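Local coordinates for protein Polyphosphate:AMP phosphotransferase (Meiothermus ruber H328, PDB 5O6M) that transfers phosphate from inorganic polyphosphate to AMP and ADP, making ADP and ATP, and can also use other nucleoside mono- and diphosphates, at residues A67-D79 with W233-E245. The protein carries 1 engineered substitution. Residues are numbered along the deposited sequence; the frame is centred on the assembly and turned at random. Where two conformers were deposited one is given.
With ATP (adenosine-5'-triphosphate), chain X; PO4 (phosphate ion), chain Y; PO4 (phosphate ion), chain B; PO4 (phosphate ion), chain C.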
ATOM      1  N   ALA D  67     -12.745  17.862 -19.943  1.00 52.57           N
ATOM      2  CA  ALA D  67     -13.884  18.732 -19.679  1.00 58.07           C
ATOM      3  C   ALA D  67     -15.210  18.068 -20.024  1.00 59.84           C
ATOM      4  O   ALA D  67     -16.236  18.756 -20.118  1.00 67.34           O
ATOM      5  CB  ALA D  67     -13.766  20.064 -20.430  1.00 61.32           C
ATOM      6  N   GLY D  68     -15.223  16.746 -20.210  1.00 56.49           N
ATOM      7  CA  GLY D  68     -16.442  16.024 -20.520  1.00 59.39           C
ATOM      8  C   GLY D  68     -17.396  15.839 -19.362  1.00 55.90           C
ATOM      9  O   GLY D  68     -18.449  15.222 -19.546  1.00 53.60           O
ATOM     10  N   GLY D  69     -17.055  16.346 -18.183  1.00 57.60           N
ATOM     11  CA  GLY D  69     -17.957  16.351 -17.051  1.00 56.53           C
ATOM     12  C   GLY D  69     -17.786  15.256 -16.013  1.00 61.98           C
ATOM     13  O   GLY D  69     -18.736  14.995 -15.264  1.00 51.57           O
ATOM     14  N   LYS D  70     -16.612  14.624 -15.916  1.00 49.83           N
ATOM     15  CA  LYS D  70     -16.463  13.572 -14.912  1.00 63.88           C
ATOM     16  C   LYS D  70     -16.457  14.158 -13.503  1.00 58.05           C
ATOM     17  O   LYS D  70     -17.109  13.619 -12.598  1.00 48.75           O
ATOM     18  CB  LYS D  70     -15.206  12.735 -15.172  1.00 49.12           C
ATOM     19  CG  LYS D  70     -13.896  13.502 -15.231  1.00 70.58           C
ATOM     20  CD  LYS D  70     -12.759  12.582 -15.678  1.00 66.95           C
ATOM     21  CE  LYS D  70     -11.391  13.195 -15.387  1.00 74.43           C
ATOM     22  NZ  LYS D  70     -11.387  13.999 -14.124  1.00 68.70           N
ATOM     23  N   ASP D  71     -15.744  15.273 -13.297  1.00 48.22           N
ATOM     24  CA  ASP D  71     -15.738  15.900 -11.979  1.00 56.30           C
ATOM     25  C   ASP D  71     -17.138  16.345 -11.570  1.00 48.36           C
ATOM     26  O   ASP D  71     -17.552  16.137 -10.424  1.00 52.55           O
ATOM     27  CB  ASP D  71     -14.770  17.088 -11.953  1.00 54.67           C
ATOM     28  CG  ASP D  71     -13.313  16.673 -12.142  1.00 77.51           C
ATOM     29  OD1 ASP D  71     -12.952  15.528 -11.789  1.00 61.40           O
ATOM     30  OD2 ASP D  71     -12.523  17.500 -12.647  1.00 85.28           O
ATOM     31  N   GLY D  72     -17.893  16.941 -12.497  1.00 61.86           N
ATOM     32  CA  GLY D  72     -19.235  17.390 -12.160  1.00 55.03           C
ATOM     33  C   GLY D  72     -20.166  16.247 -11.806  1.00 51.66           C
ATOM     34  O   GLY D  72     -20.980  16.357 -10.885  1.00 46.48           O
ATOM     35  N   THR D  73     -20.048  15.127 -12.522  1.00 52.22           N
ATOM     36  CA  THR D  73     -20.888  13.969 -12.236  1.00 49.42           C
ATOM     37  C   THR D  73     -20.662  13.466 -10.819  1.00 52.31           C
ATOM     38  O   THR D  73     -21.617  13.200 -10.083  1.00 55.63           O
ATOM     39  CB  THR D  73     -20.603  12.858 -13.248  1.00 60.32           C
ATOM     40  OG1 THR D  73     -20.891  13.329 -14.573  1.00 54.86           O
ATOM     41  CG2 THR D  73     -21.446  11.626 -12.943  1.00 53.44           C
ATOM     42  N   ILE D  74     -19.396  13.313 -10.426  1.00 53.11           N
ATOM     43  CA  ILE D  74     -19.082  12.890  -9.064  1.00 48.24           C
ATOM     44  C   ILE D  74     -19.671  13.870  -8.061  1.00 49.68           C
ATOM     45  O   ILE D  74     -20.320  13.476  -7.085  1.00 57.73           O
ATOM     46  CB  ILE D  74     -17.560  12.759  -8.879  1.00 48.68           C
ATOM     47  CG1 ILE D  74     -17.018  11.577  -9.682  1.00 46.19           C
ATOM     48  CG2 ILE D  74     -17.225  12.619  -7.408  1.00 40.57           C
ATOM     49  CD1 ILE D  74     -15.505  11.552  -9.789  1.00 41.59           C
ATOM     50  N   ARG D  75     -19.448  15.165  -8.284  0.55 54.09           N
ATOM     51  CA  ARG D  75     -19.920  16.172  -7.340  0.55 54.68           C
ATOM     52  C   ARG D  75     -21.437  16.133  -7.210  0.55 53.33           C
ATOM     53  O   ARG D  75     -21.978  16.148  -6.099  0.55 54.95           O
ATOM     54  CB  ARG D  75     -19.447  17.560  -7.780  0.55 51.39           C
ATOM     55  CG  ARG D  75     -19.730  18.661  -6.770  0.55 54.71           C
ATOM     56  CD  ARG D  75     -19.290  20.034  -7.278  0.55 53.83           C
ATOM     57  NE  ARG D  75     -17.861  20.092  -7.575  0.55 60.05           N
ATOM     58  CZ  ARG D  75     -17.354  20.242  -8.795  0.55 62.90           C
ATOM     59  NH1 ARG D  75     -18.162  20.360  -9.841  0.55 54.33           N
ATOM     60  NH2 ARG D  75     -16.038  20.281  -8.967  0.55 53.96           N
ATOM     61  N   VAL D  76     -22.140  16.066  -8.339  1.00 56.27           N
ATOM     62  CA  VAL D  76     -23.597  16.162  -8.318  1.00 49.86           C
ATOM     63  C   VAL D  76     -24.236  14.817  -7.996  1.00 55.36           C
ATOM     64  O   VAL D  76     -25.076  14.715  -7.094  1.00 56.29           O
ATOM     65  CB  VAL D  76     -24.112  16.720  -9.657  1.00 53.51           C
ATOM     66  CG1 VAL D  76     -25.628  16.670  -9.705  1.00 48.08           C
ATOM     67  CG2 VAL D  76     -23.615  18.146  -9.862  1.00 50.30           C
ATOM     68  N   VAL D  77     -23.835  13.757  -8.703  1.00 54.21           N
ATOM     69  CA  VAL D  77     -24.538  12.484  -8.572  1.00 45.43           C
ATOM     70  C   VAL D  77     -24.462  11.973  -7.142  1.00 53.71           C
ATOM     71  O   VAL D  77     -25.441  11.440  -6.604  1.00 61.15           O
ATOM     72  CB  VAL D  77     -23.971  11.452  -9.564  1.00 51.55           C
ATOM     73  CG1 VAL D  77     -24.533  10.069  -9.268  1.00 49.19           C
ATOM     74  CG2 VAL D  77     -24.261  11.868 -10.998  1.00 48.08           C
ATOM     75  N   PHE D  78     -23.308  12.145  -6.494  1.00 58.01           N
ATOM     76  CA  PHE D  78     -23.080  11.613  -5.157  1.00 58.29           C
ATOM     77  C   PHE D  78     -23.171  12.684  -4.076  1.00 52.32           C
ATOM     78  O   PHE D  78     -22.716  12.459  -2.949  1.00 49.54           O
ATOM     79  CB  PHE D  78     -21.728  10.904  -5.101  1.00 49.98           C
ATOM     80  CG  PHE D  78     -21.604   9.773  -6.078  1.00 55.11           C
ATOM     81  CD1 PHE D  78     -21.927   8.478  -5.702  1.00 61.79           C
ATOM     82  CD2 PHE D  78     -21.176  10.003  -7.375  1.00 48.99           C
ATOM     83  CE1 PHE D  78     -21.814   7.428  -6.597  1.00 54.17           C
ATOM     84  CE2 PHE D  78     -21.065   8.958  -8.276  1.00 60.57           C
ATOM     85  CZ  PHE D  78     -21.382   7.669  -7.886  1.00 52.91           C
ATOM     86  N   ASP D  79     -23.764  13.833  -4.389  1.00 60.52           N
ATOM     87  CA  ASP D  79     -23.999  14.853  -3.377  1.00 51.14           C
ATOM     88  C   ASP D  79     -24.835  14.264  -2.251  1.00 47.33           C
ATOM     89  O   ASP D  79     -25.911  13.709  -2.491  1.00 55.59           O
ATOM     90  CB  ASP D  79     -24.711  16.051  -4.005  1.00 57.22           C
ATOM     91  CG  ASP D  79     -24.878  17.213  -3.035  1.00 66.48           C
ATOM     92  OD1 ASP D  79     -23.981  18.083  -3.002  1.00 68.46           O
ATOM     93  OD2 ASP D  79     -25.902  17.263  -2.318  1.00 62.46           O
ATOM     94  N   TRP D 233     -27.812  18.521 -16.603  1.00 67.93           N
ATOM     95  CA  TRP D 233     -28.979  18.011 -15.890  1.00 64.59           C
ATOM     96  C   TRP D 233     -29.358  16.621 -16.383  1.00 64.94           C
ATOM     97  O   TRP D 233     -29.783  15.769 -15.594  1.00 64.99           O
ATOM     98  CB  TRP D 233     -30.160  18.978 -16.027  1.00 73.18           C
ATOM     99  CG  TRP D 233     -30.641  19.209 -17.437  1.00 73.00           C
ATOM    100  CD1 TRP D 233     -30.251  20.207 -18.286  1.00 71.38           C
ATOM    101  CD2 TRP D 233     -31.625  18.444 -18.146  1.00 71.26           C
ATOM    102  NE1 TRP D 233     -30.918  20.098 -19.483  1.00 75.94           N
ATOM    103  CE2 TRP D 233     -31.768  19.026 -19.423  1.00 77.72           C
ATOM    104  CE3 TRP D 233     -32.393  17.318 -17.829  1.00 69.81           C
ATOM    105  CZ2 TRP D 233     -32.649  18.521 -20.379  1.00 77.94           C
ATOM    106  CZ3 TRP D 233     -33.266  16.819 -18.779  1.00 72.64           C
ATOM    107  CH2 TRP D 233     -33.387  17.419 -20.039  1.00 78.28           C
ATOM    108  N   TYR D 234     -29.208  16.369 -17.686  1.00 64.58           N
ATOM    109  CA  TYR D 234     -29.546  15.053 -18.214  1.00 65.44           C
ATOM    110  C   TYR D 234     -28.471  14.032 -17.865  1.00 63.48           C
ATOM    111  O   TYR D 234     -28.781  12.919 -17.427  1.00 62.09           O
ATOM    112  CB  TYR D 234     -29.744  15.122 -19.728  1.00 68.56           C
ATOM    113  CG  TYR D 234     -30.312  13.846 -20.309  1.00 73.50           C
ATOM    114  CD1 TYR D 234     -31.640  13.496 -20.088  1.00 71.59           C
ATOM    115  CD2 TYR D 234     -29.528  12.996 -21.071  1.00 68.83           C
ATOM    116  CE1 TYR D 234     -32.170  12.334 -20.612  1.00 67.54           C
ATOM    117  CE2 TYR D 234     -30.052  11.832 -21.602  1.00 75.26           C
ATOM    118  CZ  TYR D 234     -31.373  11.508 -21.369  1.00 68.61           C
ATOM    119  OH  TYR D 234     -31.899  10.353 -21.892  1.00 73.68           O
ATOM    120  N   ARG D 235     -27.204  14.402 -18.052  1.00 61.36           N
ATOM    121  CA  ARG D 235     -26.101  13.537 -17.648  1.00 60.49           C
ATOM    122  C   ARG D 235     -26.268  13.093 -16.201  1.00 55.98           C
ATOM    123  O   ARG D 235     -26.237  11.895 -15.895  1.00 57.57           O
ATOM    124  CB  ARG D 235     -24.775  14.271 -17.846  1.00 60.08           C
ATOM    125  CG  ARG D 235     -23.546  13.540 -17.329  1.00 63.98           C
ATOM    126  CD  ARG D 235     -22.405  14.523 -17.119  1.00 56.79           C
ATOM    127  NE  ARG D 235     -22.590  15.312 -15.904  1.00 56.95           N
ATOM    128  CZ  ARG D 235     -22.058  16.513 -15.703  1.00 52.84           C
ATOM    129  NH1 ARG D 235     -21.318  17.080 -16.645  1.00 53.72           N
ATOM    130  NH2 ARG D 235     -22.277  17.152 -14.562  1.00 60.85           N
ATOM    131  N   ASN D 236     -26.450  14.057 -15.295  1.00 59.38           N
ATOM    132  CA  ASN D 236     -26.598  13.736 -13.880  1.00 61.95           C
ATOM    133  C   ASN D 236     -27.827  12.868 -13.630  1.00 58.99           C
ATOM    134  O   ASN D 236     -27.772  11.924 -12.834  1.00 57.90           O
ATOM    135  CB  ASN D 236     -26.672  15.023 -13.057  1.00 60.57           C
ATOM    136  CG  ASN D 236     -25.418  15.868 -13.185  1.00 68.09           C
ATOM    137  OD1 ASN D 236     -24.341  15.358 -13.498  1.00 59.24           O
ATOM    138  ND2 ASN D 236     -25.553  17.168 -12.946  1.00 62.59           N
ATOM    139  N   TRP D 237     -28.950  13.174 -14.289  1.00 60.03           N
ATOM    140  CA  TRP D 237     -30.154  12.373 -14.075  1.00 60.33           C
ATOM    141  C   TRP D 237     -29.969  10.951 -14.592  1.00 54.15           C
ATOM    142  O   TRP D 237     -30.320   9.979 -13.912  1.00 58.35           O
ATOM    143  CB  TRP D 237     -31.368  13.013 -14.752  1.00 61.97           C
ATOM    144  CG  TRP D 237     -32.571  12.107 -14.687  1.00 58.28           C
ATOM    145  CD1 TRP D 237     -33.448  11.984 -13.646  1.00 61.42           C
ATOM    146  CD2 TRP D 237     -32.987  11.153 -15.673  1.00 55.28           C
ATOM    147  NE1 TRP D 237     -34.400  11.035 -13.934  1.00 53.17           N
ATOM    148  CE2 TRP D 237     -34.138  10.508 -15.172  1.00 67.89           C
ATOM    149  CE3 TRP D 237     -32.507  10.789 -16.935  1.00 57.34           C
ATOM    150  CZ2 TRP D 237     -34.815   9.522 -15.890  1.00 67.59           C
ATOM    151  CZ3 TRP D 237     -33.182   9.807 -17.646  1.00 59.71           C
ATOM    152  CH2 TRP D 237     -34.323   9.187 -17.120  1.00 54.98           C
ATOM    153  N   LEU D 238     -29.431  10.808 -15.806  1.00 55.00           N
ATOM    154  CA  LEU D 238     -29.328   9.486 -16.417  1.00 60.96           C
ATOM    155  C   LEU D 238     -28.360   8.597 -15.647  1.00 56.58           C
ATOM    156  O   LEU D 238     -28.665   7.433 -15.360  1.00 53.23           O
ATOM    157  CB  LEU D 238     -28.900   9.611 -17.880  1.00 55.96           C
ATOM    158  CG  LEU D 238     -28.833   8.283 -18.636  1.00 57.81           C
ATOM    159  CD1 LEU D 238     -30.143   7.519 -18.498  1.00 47.18           C
ATOM    160  CD2 LEU D 238     -28.494   8.514 -20.097  1.00 56.06           C
ATOM    161  N   VAL D 239     -27.188   9.130 -15.294  1.00 52.48           N
ATOM    162  CA  VAL D 239     -26.245   8.351 -14.498  1.00 49.26           C
ATOM    163  C   VAL D 239     -26.889   7.944 -13.182  1.00 50.54           C
ATOM    164  O   VAL D 239     -26.750   6.800 -12.731  1.00 50.77           O
ATOM    165  CB  VAL D 239     -24.939   9.135 -14.277  1.00 49.63           C
ATOM    166  CG1 VAL D 239     -24.085   8.446 -13.224  1.00 46.98           C
ATOM    167  CG2 VAL D 239     -24.168   9.259 -15.585  1.00 45.19           C
ATOM    168  N   SER D 240     -27.602   8.872 -12.541  1.00 58.40           N
ATOM    169  CA  SER D 240     -28.270   8.552 -11.284  1.00 56.54           C
ATOM    170  C   SER D 240     -29.276   7.421 -11.460  1.00 53.74           C
ATOM    171  O   SER D 240     -29.325   6.489 -10.649  1.00 49.39           O
ATOM    172  CB  SER D 240     -28.957   9.797 -10.727  1.00 51.63           C
ATOM    173  OG  SER D 240     -28.015  10.824 -10.479  1.00 66.49           O
ATOM    174  N   HIS D 241     -30.086   7.478 -12.521  1.00 54.94           N
ATOM    175  CA  HIS D 241     -31.094   6.441 -12.725  1.00 58.76           C
ATOM    176  C   HIS D 241     -30.450   5.075 -12.903  1.00 57.26           C
ATOM    177  O   HIS D 241     -30.836   4.100 -12.247  1.00 60.17           O
ATOM    178  CB  HIS D 241     -31.975   6.771 -13.929  1.00 58.04           C
ATOM    179  CG  HIS D 241     -32.934   5.675 -14.276  1.00 69.88           C
ATOM    180  ND1 HIS D 241     -34.089   5.443 -13.561  1.00 74.74           N
ATOM    181  CD2 HIS D 241     -32.904   4.738 -15.254  1.00 75.19           C
ATOM    182  CE1 HIS D 241     -34.729   4.412 -14.083  1.00 79.18           C
ATOM    183  NE2 HIS D 241     -34.032   3.968 -15.114  1.00 71.47           N
ATOM    184  N   ILE D 242     -29.454   4.987 -13.784  1.00 57.82           N
ATOM    185  CA  ILE D 242     -28.801   3.708 -14.030  1.00 50.32           C
ATOM    186  C   ILE D 242     -28.188   3.171 -12.743  1.00 52.50           C
ATOM    187  O   ILE D 242     -28.347   1.991 -12.409  1.00 50.65           O
ATOM    188  CB  ILE D 242     -27.758   3.858 -15.154  1.00 60.25           C
ATOM    189  CG1 ILE D 242     -28.467   4.168 -16.480  1.00 54.91           C
ATOM    190  CG2 ILE D 242     -26.880   2.618 -15.259  1.00 56.37           C
ATOM    191  CD1 ILE D 242     -27.568   4.716 -17.564  1.00 55.27           C
ATOM    192  N   LEU D 243     -27.515   4.035 -11.981  1.00 58.84           N
ATOM    193  CA  LEU D 243     -26.870   3.585 -10.750  1.00 60.16           C
ATOM    194  C   LEU D 243     -27.889   3.089  -9.727  1.00 52.83           C
ATOM    195  O   LEU D 243     -27.716   2.018  -9.133  1.00 54.96           O
ATOM    196  CB  LEU D 243     -26.024   4.709 -10.152  1.00 56.45           C
ATOM    197  CG  LEU D 243     -25.440   4.386  -8.776  1.00 57.05           C
ATOM    198  CD1 LEU D 243     -24.603   3.120  -8.842  1.00 42.51           C
ATOM    199  CD2 LEU D 243     -24.618   5.551  -8.241  1.00 55.47           C
ATOM    200  N   VAL D 244     -28.960   3.854  -9.507  1.00 53.61           N
ATOM    201  CA  VAL D 244     -29.924   3.499  -8.466  1.00 47.31           C
ATOM    202  C   VAL D 244     -30.575   2.155  -8.768  1.00 52.33           C
ATOM    203  O   VAL D 244     -30.658   1.278  -7.899  1.00 48.90           O
ATOM    204  CB  VAL D 244     -30.975   4.610  -8.298  1.00 58.49           C
ATOM    205  CG1 VAL D 244     -32.194   4.068  -7.564  1.00 48.42           C
ATOM    206  CG2 VAL D 244     -30.378   5.789  -7.543  1.00 47.00           C
ATOM    207  N   GLU D 245     -31.059   1.974 -10.001  1.00 55.44           N
ATOM    208  CA  GLU D 245     -31.741   0.728 -10.343  1.00 61.63           C
ATOM    209  C   GLU D 245     -30.818  -0.470 -10.162  1.00 58.67           C
ATOM    210  O   GLU D 245     -31.203  -1.480  -9.560  1.00 55.99           O
ATOM    211  CB  GLU D 245     -32.277   0.789 -11.774  1.00 71.62           C
ATOM    212  CG  GLU D 245     -32.851  -0.537 -12.261  1.00 90.26           C
ATOM    213  CD  GLU D 245     -33.724  -0.389 -13.492  1.00100.95           C
ATOM    214  OE1 GLU D 245     -34.337   0.687 -13.657  1.00101.13           O
ATOM    215  OE2 GLU D 245     -33.799  -1.350 -14.291  1.00 94.22           O
TER
HETATM  216  PG  ATP X1001      -8.374  15.488 -14.765  1.00 75.78           P
HETATM  217  O1G ATP X1001      -8.721  14.050 -14.486  1.00 71.24           O
HETATM  218  O2G ATP X1001      -8.442  15.835 -16.250  1.00 69.91           O
HETATM  219  O3G ATP X1001      -9.257  16.474 -13.987  1.00 65.50           O
HETATM  220  PB  ATP X1001      -6.183  16.524 -13.120  1.00 74.32           P
HETATM  221  O1B ATP X1001      -5.481  17.752 -13.550  1.00 78.65           O
HETATM  222  O2B ATP X1001      -7.256  16.698 -12.044  1.00 86.75           O
HETATM  223  O3B ATP X1001      -6.863  15.770 -14.347  1.00 77.23           O
HETATM  224  PA  ATP X1001      -4.802  13.912 -12.873  1.00 68.54           P
HETATM  225  O1A ATP X1001      -5.782  13.033 -12.204  1.00 79.29           O
HETATM  226  O2A ATP X1001      -3.366  13.726 -12.387  1.00 63.74           O
HETATM  227  O3A ATP X1001      -5.152  15.439 -12.581  1.00 82.51           O
HETATM  228  O5' ATP X1001      -4.745  13.595 -14.484  1.00 68.17           O
HETATM  229  C5' ATP X1001      -3.608  14.022 -15.263  1.00 70.71           C
HETATM  230  C4' ATP X1001      -3.469  13.252 -16.555  1.00 67.95           C
HETATM  231  O4' ATP X1001      -3.093  11.878 -16.312  1.00 67.74           O
HETATM  232  C3' ATP X1001      -4.702  13.201 -17.472  1.00 56.32           C
HETATM  233  O3' ATP X1001      -4.462  13.987 -18.633  1.00 62.89           O
HETATM  234  C2' ATP X1001      -4.824  11.711 -17.840  1.00 65.01           C
HETATM  235  O2' ATP X1001      -5.102  11.492 -19.218  1.00 65.30           O
HETATM  236  C1' ATP X1001      -3.424  11.211 -17.508  1.00 61.42           C
HETATM  237  N9  ATP X1001      -3.304   9.768 -17.332  1.00 56.55           N
HETATM  238  C8  ATP X1001      -4.104   8.937 -16.595  1.00 61.22           C
HETATM  239  N7  ATP X1001      -3.814   7.663 -16.720  1.00 56.03           N
HETATM  240  C5  ATP X1001      -2.742   7.657 -17.599  1.00 47.67           C
HETATM  241  C6  ATP X1001      -1.977   6.613 -18.157  1.00 52.63           C
HETATM  242  N6  ATP X1001      -2.217   5.317 -17.942  1.00 51.38           N
HETATM  243  N1  ATP X1001      -0.970   6.951 -18.991  1.00 50.20           N
HETATM  244  C2  ATP X1001      -0.759   8.243 -19.256  1.00 52.13           C
HETATM  245  N3  ATP X1001      -1.423   9.310 -18.805  1.00 51.27           N
HETATM  246  C4  ATP X1001      -2.408   8.947 -17.977  1.00 49.86           C
HETATM  247  P   PO4 Y1002     -14.263  17.080 -16.203  1.00 71.37           P
HETATM  248  O1  PO4 Y1002     -15.453  18.014 -16.327  1.00 58.57           O
HETATM  249  O2  PO4 Y1002     -12.982  17.856 -16.392  1.00 71.47           O
HETATM  250  O3  PO4 Y1002     -14.277  16.457 -14.827  1.00 61.77           O
HETATM  251  O4  PO4 Y1002     -14.324  15.985 -17.244  1.00 53.32           O
HETATM  252  P   PO4 B1006     -20.593  20.610 -14.337  0.74 83.81           P
HETATM  253  O1  PO4 B1006     -20.748  21.981 -14.954  0.74 73.33           O
HETATM  254  O2  PO4 B1006     -21.952  20.063 -13.963  0.74 67.25           O
HETATM  255  O3  PO4 B1006     -19.748  20.710 -13.091  0.74 89.38           O
HETATM  256  O4  PO4 B1006     -19.932  19.684 -15.330  0.74 73.74           O
HETATM  257  P   PO4 C1005     -26.785  22.521 -17.395  1.00113.25           P
HETATM  258  O1  PO4 C1005     -27.860  23.418 -17.966  1.00108.20           O
HETATM  259  O2  PO4 C1005     -27.382  21.177 -17.047  1.00 95.70           O
HETATM  260  O3  PO4 C1005     -26.209  23.155 -16.149  1.00 98.36           O
HETATM  261  O4  PO4 C1005     -25.694  22.327 -18.422  1.00100.34           O
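With CG trans to the backbone N (chi1 174°) and a bend at chi3, Arg235 stretches from its helix toward the start of helix 70-77 and lays one guanidinium face over Gly69 O and Thr73 OG1. Asn236 has CG beside its own backbone N, anti to the carbonyl carbon (chi1 -61°), which sets its amide against Val76. The two side chains lock together: NE and NH2 of Arg235 grip Asn236 OD1 side-on, at 3.0 Å and 2.9 Å, the oxygen lying near the guanidinium plane. Arg235 NH2 and NH1 also hold a phosphate ion, NH2 to its O2 at 3.0 Å and NH1 to its O4 at 3.2 Å. Thr73 OG1 lies 2.9 Å from Arg235 NE, but the angle is poor; the hydroxyl instead donates to Gly69 O, which also accepts from Thr73 N on the opposite face. A leucine in place of Arg235 lacks the N-H donors, and would probably leave the phosphate without this grip and the Asn236 carbonyl oxygen without its two N-H partners.

Asn236 is a knob among Gly72, Thr73, Val76 and Val77, its ND2 3.3 Å from Val76 CG1. Farther along, Val77 CG2 meets Val239 CG1 at 4.1 Å, and Leu243 CD2 approaches Phe78 CE1 at 3.8 Å. Gly69 and Lys70 belong to the P-loop, where backbone amides bind a second phosphate and Lys70 NZ reaches the ATP gamma-phosphate.

The helix axes cross at -61°, Leu168 of strand 161-169 touching both Thr73 and Arg235, while strand 224-228 packs on Val239 and helix 29-53 covers Ser240.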